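Local structure of AGR_C_1268p (Agrobacterium tumefaciens str. C58, 2GHS) at residues A[125-130]-A[149-154]; A[102-107]-A[145-150]; A[86-91]-A[119-124]; A[162-165]-A[170-173]. The protein probably acts as a metal-dependent gluconolactonase of the SMP-30/regucalcin family, binding one divalent cation per subunit. All coordinates share one frame; numbering follows the deposited sequence. Where two conformers were deposited one is given.

Contact 1 of 4, residues A[125-130]-A[149-154]. With K (potassium ion), chain B.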
loop_
_atom_site.group_PDB
_atom_site.type_symbol
_atom_site.label_atom_id
_atom_site.label_comp_id
_atom_site.label_asym_id
_atom_site.label_seq_id
_atom_site.Cartn_x
_atom_site.Cartn_y
_atom_site.Cartn_z
ATOM N N ALA A 125 3.434 10.954 16.449
ATOM C CA ALA A 125 2.654 12.122 16.108
ATOM C C ALA A 125 1.179 11.762 16.024
ATOM O O ALA A 125 0.831 10.676 15.616
ATOM C CB ALA A 125 3.148 12.693 14.771
ATOM N N GLU A 126 0.314 12.701 16.385
ATOM C CA GLU A 126 -1.127 12.492 16.220
ATOM C C GLU A 126 -1.473 12.464 14.706
ATOM O O GLU A 126 -0.830 13.128 13.904
ATOM C CB GLU A 126 -1.945 13.527 17.031
ATOM C CG GLU A 126 -1.810 13.255 18.555
ATOM C CD GLU A 126 -2.683 14.092 19.488
ATOM O OE1 GLU A 126 -3.444 14.949 19.002
ATOM O OE2 GLU A 126 -2.598 13.849 20.728
ATOM N N LEU A 127 -2.483 11.691 14.311
ATOM C CA LEU A 127 -2.963 11.672 12.937
ATOM C C LEU A 127 -4.424 11.339 13.043
ATOM O O LEU A 127 -4.778 10.169 13.316
ATOM C CB LEU A 127 -2.238 10.597 12.106
ATOM C CG LEU A 127 -2.613 10.469 10.621
ATOM C CD1 LEU A 127 -2.172 11.692 9.899
ATOM C CD2 LEU A 127 -1.990 9.181 10.073
ATOM N N GLU A 128 -5.271 12.368 12.909
ATOM C CA GLU A 128 -6.706 12.196 13.114
ATOM C C GLU A 128 -6.975 11.398 14.373
ATOM O O GLU A 128 -7.895 10.570 14.448
ATOM C CB GLU A 128 -7.321 11.524 11.883
ATOM C CG GLU A 128 -7.250 12.414 10.649
ATOM C CD GLU A 128 -8.093 11.915 9.485
ATOM O OE1 GLU A 128 -8.726 10.838 9.580
ATOM O OE2 GLU A 128 -8.115 12.611 8.449
ATOM N N SER A 129 -6.206 11.724 15.411
ATOM C CA SER A 129 -6.282 11.015 16.674
ATOM C C SER A 129 -7.527 11.392 17.469
ATOM O O SER A 129 -7.854 10.748 18.462
ATOM C CB SER A 129 -5.032 11.269 17.506
ATOM O OG SER A 129 -3.856 10.742 16.887
ATOM N N ASP A 130 -8.186 12.485 17.081
ATOM C CA ASP A 130 -9.453 12.918 17.645
ATOM C C ASP A 130 -10.662 12.675 16.749
ATOM O O ASP A 130 -11.755 13.232 17.019
ATOM C CB ASP A 130 -9.346 14.402 17.945
ATOM C CG ASP A 130 -9.030 15.246 16.692
ATOM O OD1 ASP A 130 -8.635 14.711 15.603
ATOM O OD2 ASP A 130 -9.174 16.487 16.815
ATOM N N ILE A 149 0.412 9.574 3.701
ATOM C CA ILE A 149 -0.515 8.662 4.297
ATOM C C ILE A 149 -1.956 9.150 4.120
ATOM O O ILE A 149 -2.255 10.319 4.369
ATOM C CB ILE A 149 -0.157 8.446 5.799
ATOM C CG1 ILE A 149 -1.132 7.471 6.473
ATOM C CG2 ILE A 149 -0.143 9.743 6.564
ATOM C CD1 ILE A 149 -1.014 6.058 5.978
ATOM N N GLY A 150 -2.810 8.230 3.683
ATOM C CA GLY A 150 -4.228 8.442 3.525
ATOM C C GLY A 150 -5.057 8.062 4.726
ATOM O O GLY A 150 -4.735 7.115 5.477
ATOM N N THR A 151 -6.159 8.782 4.904
ATOM C CA THR A 151 -7.150 8.417 5.914
ATOM C C THR A 151 -8.532 8.354 5.249
ATOM O O THR A 151 -8.711 8.851 4.112
ATOM C CB THR A 151 -7.225 9.418 7.037
ATOM O OG1 THR A 151 -7.661 10.670 6.499
ATOM C CG2 THR A 151 -5.890 9.537 7.762
HETATM N N MSE A 152 -9.522 7.805 5.937
HETATM C CA MSE A 152 -10.861 7.612 5.348
HETATM C C MSE A 152 -11.875 7.433 6.448
HETATM O O MSE A 152 -11.536 7.021 7.561
HETATM C CB MSE A 152 -10.872 6.372 4.419
HETATM C CG MSE A 152 -10.518 5.102 5.126
HETATM SE SE MSE A 152 -10.503 3.651 3.821
HETATM C CE MSE A 152 -12.392 3.430 3.563
ATOM N N GLY A 153 -13.137 7.741 6.169
ATOM C CA GLY A 153 -14.190 7.325 7.107
ATOM C C GLY A 153 -14.185 5.813 7.155
ATOM O O GLY A 153 -13.924 5.149 6.142
ATOM N N ARG A 154 -14.485 5.231 8.323
ATOM C CA ARG A 154 -14.463 3.778 8.443
ATOM C C ARG A 154 -15.498 3.099 7.516
ATOM O O ARG A 154 -15.291 1.949 7.155
ATOM C CB ARG A 154 -14.699 3.360 9.894
ATOM C CG ARG A 154 -13.543 3.717 10.808
ATOM C CD ARG A 154 -13.859 3.467 12.257
ATOM N NE ARG A 154 -12.789 3.943 13.146
ATOM C CZ ARG A 154 -11.667 3.259 13.373
ATOM N NH1 ARG A 154 -11.455 2.078 12.842
ATOM N NH2 ARG A 154 -10.765 3.740 14.176
HETATM K K K B . -8.980 8.185 13.609
HETATM O O HOH W 1 -8.008 8.274 10.968
#
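Glu128 and Thr151 approach from opposite directions, carboxylate against hydroxyl. Thr151 OG1 donates to Glu128 OE2 at 2.8 Å, arriving from above the carboxylate plane, 46° out of it. The glutamate chain is extended beyond CG, with CG turned beside its own backbone N (chi1 -66°), and this reach carries the carboxylate across to the strand. Tyr164 OH adds a second hydrogen bond to the same OE2. The other oxygen, OE1, takes a bond from a water at 3.0 Å, and that water is a ligand of the potassium ion at 2.8 Å. Since Glu128 O binds the potassium directly, also at 2.8 Å, main chain and side chain of one residue both serve the site, which Asp108, Leu131 and Asn134 complete through their carbonyls. In the beta-propeller fold, 125-130 belongs to the link from the outer strand 121-125 of one sheet to strand 134-141 of the next, and here it lies against strand 147-153. Beside the polar pair, Leu127 and Ile149 cross at a slant, Leu127 CD2 resting 4.0 Å from Ile149 CG2. Leu111, Tyr164 and Val171 also touch Leu127, giving this half of the contact a buried apolar setting.

Contact 2 of 4, residues A[102-107]-A[145-150]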
loop_
_atom_site.group_PDB
_atom_site.type_symbol
_atom_site.label_atom_id
_atom_site.label_comp_id
_atom_site.label_asym_id
_atom_site.label_seq_id
_atom_site.Cartn_x
_atom_site.Cartn_y
_atom_site.Cartn_z
ATOM N N LYS A 102 14.103 0.192 14.532
ATOM C CA LYS A 102 12.902 0.992 14.671
ATOM C C LYS A 102 12.122 1.070 13.368
ATOM O O LYS A 102 12.696 1.160 12.277
ATOM C CB LYS A 102 13.243 2.414 15.124
ATOM C CG LYS A 102 13.953 2.551 16.466
ATOM C CD LYS A 102 12.950 2.561 17.621
ATOM N N GLN A 103 10.802 1.068 13.510
ATOM C CA GLN A 103 9.878 1.237 12.416
ATOM C C GLN A 103 8.872 2.344 12.809
ATOM O O GLN A 103 8.675 2.641 13.996
ATOM C CB GLN A 103 9.087 -0.042 12.197
ATOM C CG GLN A 103 9.931 -1.229 11.779
ATOM C CD GLN A 103 9.206 -2.568 11.926
ATOM O OE1 GLN A 103 8.407 -2.753 12.839
ATOM N NE2 GLN A 103 9.485 -3.506 11.031
ATOM N N LEU A 104 8.216 2.892 11.785
ATOM C CA LEU A 104 7.074 3.840 11.916
ATOM C C LEU A 104 5.810 3.129 11.420
ATOM O O LEU A 104 5.833 2.493 10.369
ATOM C CB LEU A 104 7.339 5.085 11.047
ATOM C CG LEU A 104 6.197 6.112 11.014
ATOM C CD1 LEU A 104 5.990 6.810 12.343
ATOM C CD2 LEU A 104 6.403 7.117 9.911
ATOM N N ILE A 105 4.760 3.149 12.239
ATOM C CA ILE A 105 3.490 2.560 11.842
ATOM C C ILE A 105 2.435 3.649 11.837
ATOM O O ILE A 105 2.304 4.410 12.814
ATOM C CB ILE A 105 3.050 1.469 12.826
ATOM C CG1 ILE A 105 3.923 0.220 12.658
ATOM C CG2 ILE A 105 1.586 1.145 12.602
ATOM C CD1 ILE A 105 3.615 -0.863 13.643
ATOM N N ALA A 106 1.690 3.735 10.732
ATOM C CA ALA A 106 0.529 4.619 10.632
ATOM C C ALA A 106 -0.683 3.795 11.023
ATOM O O ALA A 106 -0.868 2.686 10.565
ATOM C CB ALA A 106 0.355 5.144 9.226
ATOM N N SER A 107 -1.534 4.373 11.852
ATOM C CA SER A 107 -2.726 3.704 12.284
ATOM C C SER A 107 -3.899 4.662 12.389
ATOM O O SER A 107 -3.745 5.889 12.216
ATOM C CB SER A 107 -2.482 3.110 13.663
ATOM O OG SER A 107 -2.561 4.080 14.714
ATOM N N GLY A 145 12.343 11.031 2.632
ATOM C CA GLY A 145 12.195 10.606 4.004
ATOM C C GLY A 145 10.886 10.999 4.630
ATOM O O GLY A 145 10.683 10.770 5.832
ATOM N N ALA A 146 10.015 11.621 3.846
ATOM C CA ALA A 146 8.651 11.958 4.274
ATOM C C ALA A 146 7.660 10.891 3.819
ATOM O O ALA A 146 7.810 10.254 2.747
ATOM C CB ALA A 146 8.250 13.283 3.682
ATOM N N LEU A 147 6.658 10.670 4.675
ATOM C CA LEU A 147 5.587 9.691 4.413
ATOM C C LEU A 147 4.409 10.448 3.797
ATOM O O LEU A 147 4.079 11.533 4.256
ATOM C CB LEU A 147 5.136 9.077 5.755
ATOM C CG LEU A 147 3.905 8.152 5.727
ATOM C CD1 LEU A 147 4.240 6.844 5.005
ATOM C CD2 LEU A 147 3.394 7.849 7.191
ATOM N N TRP A 148 3.745 9.840 2.819
ATOM C CA TRP A 148 2.396 10.229 2.444
ATOM C C TRP A 148 1.469 9.144 3.032
ATOM O O TRP A 148 1.674 7.936 2.818
ATOM C CB TRP A 148 2.209 10.295 0.937
ATOM C CG TRP A 148 2.718 11.508 0.238
ATOM C CD1 TRP A 148 3.811 12.281 0.568
ATOM C CD2 TRP A 148 2.230 12.036 -0.982
ATOM N NE1 TRP A 148 3.990 13.271 -0.354
ATOM C CE2 TRP A 148 3.037 13.139 -1.317
ATOM C CE3 TRP A 148 1.171 11.692 -1.833
ATOM C CZ2 TRP A 148 2.818 13.905 -2.459
ATOM C CZ3 TRP A 148 0.970 12.458 -2.969
ATOM C CH2 TRP A 148 1.779 13.553 -3.254
ATOM N N ILE A 149 0.412 9.574 3.701
ATOM C CA ILE A 149 -0.515 8.662 4.297
ATOM C C ILE A 149 -1.956 9.150 4.120
ATOM O O ILE A 149 -2.255 10.319 4.369
ATOM C CB ILE A 149 -0.157 8.446 5.799
ATOM C CG1 ILE A 149 -1.132 7.471 6.473
ATOM C CG2 ILE A 149 -0.143 9.743 6.564
ATOM C CD1 ILE A 149 -1.014 6.058 5.978
ATOM N N GLY A 150 -2.810 8.230 3.683
ATOM C CA GLY A 150 -4.228 8.442 3.525
ATOM C C GLY A 150 -5.057 8.062 4.726
ATOM O O GLY A 150 -4.735 7.115 5.477
#
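Leu104 with Leu147 and Ala106 with Ile149 make this contact from aliphatic groups alone; no flat group spans it. The one large ring in the two segments, that of Trp148, belongs to the other side of its strand, where it meets Phe186 edge-to-face and its NE1 is hydrogen-bonded to Gly213 O. Between the strands, the two leucines meet through one methyl each, Leu104 CD2 lying 4.1 Å from Leu147 CD2. Both leucines carry CG anti to the backbone N (chi1 176° and 173°); the shared first torsion sends a methyl from each strand toward the other, and the two side chains cross at a slant. The second pair is closer: the CD1 methyl of Ile149 comes to 3.6 Å from Ala106 CB, with Ile149 CG1 behind it at 3.9 Å. Ala106, with no more than a methyl, leaves the reaching to the longer isoleucine arm. No hydrogen bond joins the segments, and their nearest CA atoms, those of Ala106 and Ile149, stay 7.6 Å apart, which is face-to-face sheet packing between successive propeller blades. Strand 102-107 pairs with strands 92-99 and 110-115 in its own sheet, while strand 147-153 lies between strands 134-141 and 161-167 in the next; Leu111 of strand 110-115 touches both Ala106 and Leu147.

Contact 3 of 4, residues A[86-91]-A[119-124]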
loop_
_atom_site.group_PDB
_atom_site.type_symbol
_atom_site.label_atom_id
_atom_site.label_comp_id
_atom_site.label_asym_id
_atom_site.label_seq_id
_atom_site.Cartn_x
_atom_site.Cartn_y
_atom_site.Cartn_z
ATOM N N HIS A 86 1.896 -10.270 14.800
ATOM C CA HIS A 86 2.055 -9.368 15.944
ATOM C C HIS A 86 0.731 -8.645 16.145
ATOM O O HIS A 86 0.214 -8.052 15.227
ATOM C CB HIS A 86 3.154 -8.345 15.696
ATOM C CG HIS A 86 4.475 -8.951 15.326
ATOM N ND1 HIS A 86 5.367 -9.413 16.268
ATOM C CD2 HIS A 86 5.046 -9.191 14.115
ATOM C CE1 HIS A 86 6.439 -9.895 15.655
ATOM N NE2 HIS A 86 6.267 -9.777 14.351
ATOM N N ALA A 87 0.208 -8.722 17.346
ATOM C CA ALA A 87 -1.048 -8.091 17.728
ATOM C C ALA A 87 -0.832 -6.618 18.063
ATOM O O ALA A 87 0.027 -6.268 18.865
ATOM C CB ALA A 87 -1.599 -8.797 18.930
ATOM N N LEU A 88 -1.685 -5.771 17.507
ATOM C CA LEU A 88 -1.592 -4.332 17.732
ATOM C C LEU A 88 -2.805 -3.819 18.511
ATOM O O LEU A 88 -3.912 -4.377 18.400
ATOM C CB LEU A 88 -1.587 -3.646 16.370
ATOM C CG LEU A 88 -0.540 -4.056 15.358
ATOM C CD1 LEU A 88 -0.777 -3.356 14.037
ATOM C CD2 LEU A 88 0.864 -3.735 15.878
ATOM N N PRO A 89 -2.621 -2.715 19.264
ATOM C CA PRO A 89 -3.727 -2.104 19.972
ATOM C C PRO A 89 -4.492 -1.091 19.074
ATOM O O PRO A 89 -5.248 -0.300 19.611
ATOM C CB PRO A 89 -3.021 -1.311 21.080
ATOM C CG PRO A 89 -1.714 -0.911 20.457
ATOM C CD PRO A 89 -1.367 -1.977 19.431
ATOM N N PHE A 90 -4.240 -1.086 17.759
ATOM C CA PHE A 90 -4.848 -0.174 16.837
ATOM C C PHE A 90 -4.868 -0.829 15.458
ATOM O O PHE A 90 -4.280 -1.924 15.270
ATOM C CB PHE A 90 -4.147 1.202 16.840
ATOM C CG PHE A 90 -2.644 1.151 16.746
ATOM C CD1 PHE A 90 -2.013 0.463 15.745
ATOM C CD2 PHE A 90 -1.864 1.779 17.710
ATOM C CE1 PHE A 90 -0.601 0.420 15.649
ATOM C CE2 PHE A 90 -0.495 1.737 17.626
ATOM C CZ PHE A 90 0.150 1.042 16.614
HETATM N N MSE A 91 -5.537 -0.168 14.510
HETATM C CA MSE A 91 -5.586 -0.672 13.148
HETATM C C MSE A 91 -4.440 -0.066 12.378
HETATM O O MSE A 91 -4.535 1.050 11.867
HETATM C CB MSE A 91 -6.952 -0.370 12.472
HETATM C CG MSE A 91 -8.084 -1.084 13.122
HETATM SE SE MSE A 91 -9.705 -0.757 12.052
HETATM C CE MSE A 91 -10.928 -1.735 13.010
ATOM N N GLY A 119 8.949 -4.929 20.327
ATOM C CA GLY A 119 7.599 -4.636 19.842
ATOM C C GLY A 119 6.897 -3.486 20.541
ATOM O O GLY A 119 5.705 -3.277 20.330
ATOM N N VAL A 120 7.604 -2.774 21.418
ATOM C CA VAL A 120 7.045 -1.653 22.130
ATOM C C VAL A 120 6.680 -0.546 21.148
ATOM O O VAL A 120 7.460 -0.229 20.239
ATOM C CB VAL A 120 8.017 -1.166 23.219
ATOM C CG1 VAL A 120 7.591 0.169 23.797
ATOM C CG2 VAL A 120 8.102 -2.208 24.269
ATOM N N LEU A 121 5.491 0.018 21.325
ATOM C CA LEU A 121 4.953 1.063 20.468
ATOM C C LEU A 121 4.878 2.337 21.298
ATOM O O LEU A 121 4.409 2.302 22.429
ATOM C CB LEU A 121 3.547 0.684 20.002
ATOM C CG LEU A 121 3.456 -0.579 19.147
ATOM C CD1 LEU A 121 2.028 -1.105 19.120
ATOM C CD2 LEU A 121 3.921 -0.317 17.734
ATOM N N THR A 122 5.268 3.468 20.690
ATOM C CA THR A 122 5.313 4.774 21.363
ATOM C C THR A 122 4.746 5.827 20.397
ATOM O O THR A 122 5.171 5.864 19.230
ATOM C CB THR A 122 6.778 5.155 21.689
ATOM O OG1 THR A 122 7.462 4.074 22.356
ATOM C CG2 THR A 122 6.830 6.382 22.554
ATOM N N LEU A 123 3.798 6.669 20.841
ATOM C CA LEU A 123 3.280 7.718 19.953
ATOM C C LEU A 123 4.392 8.622 19.399
ATOM O O LEU A 123 5.268 9.092 20.160
ATOM C CB LEU A 123 2.233 8.591 20.646
ATOM C CG LEU A 123 1.571 9.654 19.770
ATOM C CD1 LEU A 123 0.593 9.052 18.786
ATOM C CD2 LEU A 123 0.897 10.612 20.710
ATOM N N HIS A 124 4.367 8.851 18.087
ATOM C CA HIS A 124 5.299 9.726 17.364
ATOM C C HIS A 124 4.634 11.054 16.999
ATOM O O HIS A 124 5.197 12.137 17.201
ATOM C CB HIS A 124 5.775 9.009 16.096
ATOM C CG HIS A 124 6.620 9.846 15.189
ATOM N ND1 HIS A 124 7.824 10.386 15.593
ATOM C CD2 HIS A 124 6.448 10.221 13.900
ATOM C CE1 HIS A 124 8.344 11.075 14.583
ATOM N NE2 HIS A 124 7.537 10.976 13.539
#
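Leu121 meets three successive residues, Leu88, Pro89 and Phe90, and does so almost wholly through its CD1 methyl. The apolar contacts are graded in distance. Closest is Pro89, whose ring atom CD meets the end of the leucine at 3.5 Å from Leu121 CD1. Leu88 is the loosest partner, with its CD2 at 4.3 Å from the same Leu121 CD1.

The aromatic part centres on Phe90, whose ring end approaches Leu121 from the opposite direction: Phe90 CZ is 3.8 Å from Leu121 CD1 and 4.2 Å from Leu121 CD2. The Phe90 side chain stands between its own backbone N and carbonyl carbon (chi1 48°), a turn that sets the ring beside the preceding proline. Pro89 CD then sits over the centre of one ring face, 4.1 Å above the plane, so proline and phenylalanine form a local CH-pi pair against which the leucine methyl packs. Elsewhere the Phe90 ring meets that of Phe112, their planes inclined at about 40°.

Polar bonds lie outside the pair of segments: Leu88 O accepts from Arg71 NE, and Met91 N is held by Asp108 OD1. In the propeller, 88-91 is the connection from outer strand 82-87 of one sheet to strand 92-99 of the following one, while Leu121 lies on that second sheet's outer strand. With no hydrogen bond across it, the contact depends on van der Waals and hydrophobic forces, so shape rather than bond direction determines the fit.

Contact 4 of 4, residues A[162-165]-A[170-173]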
loop_
_atom_site.group_PDB
_atom_site.type_symbol
_atom_site.label_atom_id
_atom_site.label_comp_id
_atom_site.label_asym_id
_atom_site.label_seq_id
_atom_site.Cartn_x
_atom_site.Cartn_y
_atom_site.Cartn_z
ATOM N N SER A 162 -8.541 12.176 3.660
ATOM C CA SER A 162 -7.488 13.103 3.266
ATOM C C SER A 162 -6.176 12.346 3.012
ATOM O O SER A 162 -6.052 11.169 3.371
ATOM C CB SER A 162 -7.234 14.089 4.400
ATOM O OG SER A 162 -8.432 14.783 4.728
ATOM N N ILE A 163 -5.227 13.044 2.413
ATOM C CA ILE A 163 -3.843 12.595 2.275
ATOM C C ILE A 163 -2.985 13.621 2.980
ATOM O O ILE A 163 -3.091 14.835 2.737
ATOM C CB ILE A 163 -3.406 12.380 0.830
ATOM C CG1 ILE A 163 -4.209 11.203 0.280
ATOM C CG2 ILE A 163 -1.916 12.094 0.740
ATOM C CD1 ILE A 163 -3.992 10.928 -1.208
ATOM N N TYR A 164 -2.162 13.096 3.879
ATOM C CA TYR A 164 -1.190 13.894 4.648
ATOM C C TYR A 164 0.254 13.564 4.317
ATOM O O TYR A 164 0.571 12.439 3.944
ATOM C CB TYR A 164 -1.362 13.636 6.146
ATOM C CG TYR A 164 -2.751 13.949 6.703
ATOM C CD1 TYR A 164 -3.758 13.013 6.650
ATOM C CD2 TYR A 164 -3.038 15.169 7.270
ATOM C CE1 TYR A 164 -5.013 13.275 7.169
ATOM C CE2 TYR A 164 -4.284 15.445 7.776
ATOM C CZ TYR A 164 -5.270 14.481 7.731
ATOM O OH TYR A 164 -6.533 14.775 8.256
ATOM N N HIS A 165 1.111 14.563 4.540
ATOM C CA HIS A 165 2.561 14.472 4.446
ATOM C C HIS A 165 3.087 14.532 5.849
ATOM O O HIS A 165 2.649 15.399 6.630
ATOM C CB HIS A 165 3.004 15.685 3.645
ATOM C CG HIS A 165 4.476 15.892 3.523
ATOM N ND1 HIS A 165 5.222 16.560 4.472
ATOM C CD2 HIS A 165 5.318 15.662 2.482
ATOM C CE1 HIS A 165 6.471 16.679 4.040
ATOM N NE2 HIS A 165 6.556 16.140 2.837
ATOM N N LYS A 170 6.066 16.195 11.795
ATOM C CA LYS A 170 5.201 17.288 11.425
ATOM C C LYS A 170 4.207 16.817 10.355
ATOM O O LYS A 170 4.594 16.353 9.282
ATOM C CB LYS A 170 5.990 18.455 10.885
ATOM C CG LYS A 170 5.107 19.694 10.654
ATOM C CD LYS A 170 5.936 20.847 10.131
ATOM C CE LYS A 170 5.051 22.002 9.685
ATOM N NZ LYS A 170 5.853 23.252 9.529
ATOM N N VAL A 171 2.919 16.932 10.674
ATOM C CA VAL A 171 1.860 16.470 9.750
ATOM C C VAL A 171 1.222 17.656 9.005
ATOM O O VAL A 171 0.785 18.631 9.647
ATOM C CB VAL A 171 0.798 15.678 10.550
ATOM C CG1 VAL A 171 -0.315 15.200 9.628
ATOM C CG2 VAL A 171 1.438 14.475 11.261
ATOM N N THR A 172 1.188 17.576 7.668
ATOM C CA THR A 172 0.629 18.619 6.782
ATOM C C THR A 172 -0.407 17.996 5.839
ATOM O O THR A 172 -0.068 17.012 5.159
ATOM C CB THR A 172 1.727 19.237 5.901
ATOM O OG1 THR A 172 2.751 19.781 6.729
ATOM C CG2 THR A 172 1.170 20.330 5.010
ATOM N N LYS A 173 -1.648 18.506 5.799
ATOM C CA LYS A 173 -2.645 17.959 4.872
ATOM C C LYS A 173 -2.317 18.417 3.442
ATOM O O LYS A 173 -2.038 19.572 3.205
ATOM C CB LYS A 173 -4.078 18.367 5.248
ATOM C CG LYS A 173 -5.134 17.625 4.454
ATOM C CD LYS A 173 -6.535 18.095 4.778
ATOM C CE LYS A 173 -7.056 17.584 6.056
ATOM N NZ LYS A 173 -8.529 17.805 6.046
HETATM O O HOH W 2 4.700 17.780 6.895
#
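His165 and Thr172 form the hydrogen-bonded pair of this antiparallel hairpin, each backbone N-H answering the other's carbonyl. His165 N donates to Thr172 O at 2.8 Å, almost straight at 176°; Thr172 N returns the bond to His165 O, also at 2.8 Å. Their side chains share a face of the sheet and a water: it bonds His165 ND1, at the ring edge and in its plane, and Thr172 OG1, each at 2.8 Å, and donates to Lys170 O. The other ring nitrogen, His165 NE2, is taken up by Thr212 O.

Tyr164 and Lys173, the adjacent non-hydrogen-bonded pair, lie on the opposite face. There the lysine chain crosses the tyrosine at a slant, with Lys173 CE 3.6 Å from Tyr164 OH, and bends at chi3 (-77°) before NZ gives a weak hydrogen bond to Ser162 OG at 3.3 Å. Tyr164 OH has Glu128 OE2 as its hydrogen-bond partner, while Val171 CG1 packs 3.6 Å from Tyr164 CD2. The chemistry thus divides by position: two near-linear backbone bonds fix the register, one water ties the two side chains on one face to a backbone carbonyl, and the lysine ammonium adds a long, weak bond to Ser162 OG.

How the contacts relate
Along the chain, contacts 2 and 3 alternate in their segments; contact 3 closes before contact 1 opens, contact 1 closes on the same strand as contact 2, and contact 4 comes last. Contacts 1 and 2 share Ile149 and Gly150 of strand 147-153, with centres 12 Å apart. That strand pairs directly with strand 161-167, and the centres of contacts 1 and 4 are about 9 Å apart; Glu128 and Tyr164 join those two. Contacts 2 and 3 both use the sheet of strands 92-99 to 121-125, Phe90 touching Ile105 and Ser107. Contacts 3 and 4 are farthest apart, about 21 Å between centres. In the propeller, contacts 3 and 2 join three successive sheets, contact 4 lies within the third, and contact 1 holds the potassium ion.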